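Local coordinates for putative regulator of transfer genes ArtA (Staphylococcus aureus subsp. aureus USA300, PDB 3GXQ), which binds DNA as a ribbon-helix-helix regulator and serves as a master regulator of plasmid transmission genes, at residues B[24-29]-B[43-48]. Numbering follows the deposited sequence.
Sequences DEIIKY and REILKK. With nucleotides of chain D.
Ile45 reaches from helix 38-53 to both Tyr29 and Ile26 of helix 20-33 and makes the apolar part of this contact. Its CD1 lies 3.9 Å from Ile26 CG2 and 4.0 Å from Tyr29 CD2, while CG1 sits over one face of the phenol ring, displaced toward the rim. Tyr29 and Ile45 run past one another in opposite senses, each reaching toward the other helix.

Glu44 meets the edge of the same ring. Its OE1 lies near the ring plane, 3.0 Å from Tyr29 CE2, and accepts a weak hydrogen bond from Tyr29 OH at 3.3 Å. Ring and carboxylate planes stand 82° apart. Tyr29 CB already points toward helix 38-53, and CG stands anti to the backbone N (chi1 -180°). Farther out, Lys48 CE approaches Tyr29 OH at 3.9 Å. Asp34 OD1 lies close to Glu44 OE1, a proximity of like charges that may raise the proton affinity of one of the two carboxylates.

Arg43, one residue before Glu44, faces the DNA instead: NH1 donates a hydrogen bond of 3.3 Å to OP1 of DA3 of chain D, though the guanidinium is modelled too close to this phosphate for its fine geometry to be certain, and NE bonds Leu17 O of the second subunit.

The segment axes approach to 11.2 Å at 110°, and the contact joins the two helices that follow strand 12-18 in the ribbon-helix-helix fold. Tyr29 also packs on Ala41 of helix 38-53 and on Ile53 of the second subunit, while Leu46 packs on Met22 of that subunit, so the helix pair adjoins the dimer interface.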
# COMPACT_ATOMS: atom_id res chain seq x y z
N ASP B 24 1.31 -11.35 -4.72
CA ASP B 24 2.11 -11.94 -5.79
C ASP B 24 2.34 -10.90 -6.87
O ASP B 24 3.38 -10.88 -7.53
CB ASP B 24 1.42 -13.16 -6.42
CG ASP B 24 1.28 -14.30 -5.44
OD1 ASP B 24 2.23 -14.56 -4.68
OD2 ASP B 24 0.22 -14.95 -5.43
N GLU B 25 1.35 -10.02 -7.06
CA GLU B 25 1.45 -8.99 -8.09
C GLU B 25 2.35 -7.85 -7.67
O GLU B 25 3.02 -7.25 -8.52
CB GLU B 25 0.07 -8.46 -8.43
CG GLU B 25 -0.58 -9.16 -9.61
CD GLU B 25 -2.08 -8.94 -9.64
OE1 GLU B 25 -2.52 -7.79 -9.43
OE2 GLU B 25 -2.82 -9.92 -9.89
N ILE B 26 2.37 -7.56 -6.38
CA ILE B 26 3.23 -6.49 -5.88
C ILE B 26 4.66 -7.03 -5.96
O ILE B 26 5.58 -6.30 -6.30
CB ILE B 26 2.89 -6.10 -4.43
CG1 ILE B 26 1.45 -5.56 -4.36
CG2 ILE B 26 3.86 -5.02 -3.94
CD1 ILE B 26 0.95 -5.31 -2.97
N ILE B 27 4.82 -8.32 -5.68
CA ILE B 27 6.12 -8.96 -5.73
C ILE B 27 6.65 -9.03 -7.17
O ILE B 27 7.84 -8.77 -7.42
CB ILE B 27 6.07 -10.36 -5.12
CG1 ILE B 27 5.97 -10.25 -3.59
CG2 ILE B 27 7.28 -11.16 -5.55
CD1 ILE B 27 5.75 -11.60 -2.89
N LYS B 28 5.79 -9.37 -8.13
CA LYS B 28 6.24 -9.44 -9.51
C LYS B 28 6.72 -8.05 -9.93
O LYS B 28 7.69 -7.93 -10.65
CB LYS B 28 5.12 -9.92 -10.42
CG LYS B 28 5.50 -10.00 -11.90
CD LYS B 28 4.43 -10.72 -12.71
CE LYS B 28 4.26 -12.17 -12.25
NZ LYS B 28 5.41 -13.05 -12.64
N TYR B 29 6.03 -7.00 -9.48
CA TYR B 29 6.42 -5.62 -9.81
C TYR B 29 7.76 -5.27 -9.15
O TYR B 29 8.60 -4.58 -9.73
CB TYR B 29 5.35 -4.62 -9.35
CG TYR B 29 5.67 -3.16 -9.66
CD1 TYR B 29 5.25 -2.57 -10.85
CD2 TYR B 29 6.42 -2.38 -8.78
CE1 TYR B 29 5.57 -1.24 -11.15
CE2 TYR B 29 6.74 -1.05 -9.07
CZ TYR B 29 6.32 -0.48 -10.26
OH TYR B 29 6.65 0.83 -10.56
N ARG B 43 5.28 1.28 -2.17
CA ARG B 43 5.22 2.75 -2.10
C ARG B 43 4.90 3.35 -3.46
O ARG B 43 4.02 4.21 -3.57
CB ARG B 43 6.56 3.33 -1.63
CG ARG B 43 6.74 3.43 -0.14
CD ARG B 43 8.18 3.79 0.21
NE ARG B 43 8.63 2.87 1.24
CZ ARG B 43 9.77 2.20 1.22
NH1 ARG B 43 10.64 2.34 0.23
NH2 ARG B 43 10.00 1.35 2.20
N GLU B 44 5.62 2.91 -4.49
CA GLU B 44 5.42 3.39 -5.86
C GLU B 44 4.00 3.08 -6.32
O GLU B 44 3.34 3.91 -6.94
CB GLU B 44 6.42 2.74 -6.81
CG GLU B 44 7.86 2.78 -6.34
CD GLU B 44 8.83 2.08 -7.28
OE1 GLU B 44 8.48 0.99 -7.79
OE2 GLU B 44 9.95 2.61 -7.50
N ILE B 45 3.53 1.88 -6.02
CA ILE B 45 2.20 1.45 -6.40
C ILE B 45 1.15 2.26 -5.66
O ILE B 45 0.20 2.76 -6.25
CB ILE B 45 2.02 -0.04 -6.10
CG1 ILE B 45 2.99 -0.83 -6.98
CG2 ILE B 45 0.57 -0.48 -6.33
CD1 ILE B 45 3.09 -2.31 -6.62
N LEU B 46 1.33 2.40 -4.35
CA LEU B 46 0.39 3.17 -3.56
C LEU B 46 0.32 4.61 -4.07
O LEU B 46 -0.75 5.21 -4.13
CB LEU B 46 0.80 3.15 -2.08
CG LEU B 46 0.41 1.90 -1.29
CD1 LEU B 46 1.09 1.90 0.07
CD2 LEU B 46 -1.10 1.85 -1.12
N LYS B 47 1.47 5.16 -4.44
CA LYS B 47 1.52 6.53 -4.92
C LYS B 47 0.74 6.71 -6.22
O LYS B 47 0.06 7.72 -6.41
CB LYS B 47 2.98 6.98 -5.11
CG LYS B 47 3.11 8.40 -5.62
CD LYS B 47 2.32 9.36 -4.73
CE LYS B 47 2.26 10.76 -5.32
NZ LYS B 47 1.54 11.69 -4.41
N LYS B 48 0.84 5.74 -7.12
CA LYS B 48 0.11 5.83 -8.36
C LYS B 48 -1.38 5.76 -8.05
O LYS B 48 -2.18 6.48 -8.65
CB LYS B 48 0.50 4.69 -9.30
CG LYS B 48 1.94 4.73 -9.74
CD LYS B 48 2.33 3.45 -10.49
CE LYS B 48 3.78 3.46 -10.94
NZ LYS B 48 4.07 4.55 -11.91
P DA D 3 12.69 0.05 2.93
OP1 DA D 3 12.80 0.23 1.46
OP2 DA D 3 11.50 0.52 3.64
O5' DA D 3 12.86 -1.49 3.31
C5' DA D 3 14.08 -2.16 3.02
C4' DA D 3 13.90 -3.65 3.15
O4' DA D 3 14.08 -4.04 4.54
C3' DA D 3 12.49 -4.11 2.79
O3' DA D 3 12.53 -5.42 2.22
C2' DA D 3 11.76 -4.05 4.13
C1' DA D 3 12.85 -4.49 5.09
N9 DA D 3 12.76 -4.05 6.48
C8 DA D 3 12.20 -2.91 6.98
N7 DA D 3 12.26 -2.82 8.29
C5 DA D 3 12.92 -3.98 8.68
C6 DA D 3 13.30 -4.49 9.95
N6 DA D 3 13.06 -3.86 11.11
N1 DA D 3 13.95 -5.67 9.98
C2 DA D 3 14.18 -6.30 8.82
N3 DA D 3 13.88 -5.93 7.58
C4 DA D 3 13.24 -4.75 7.57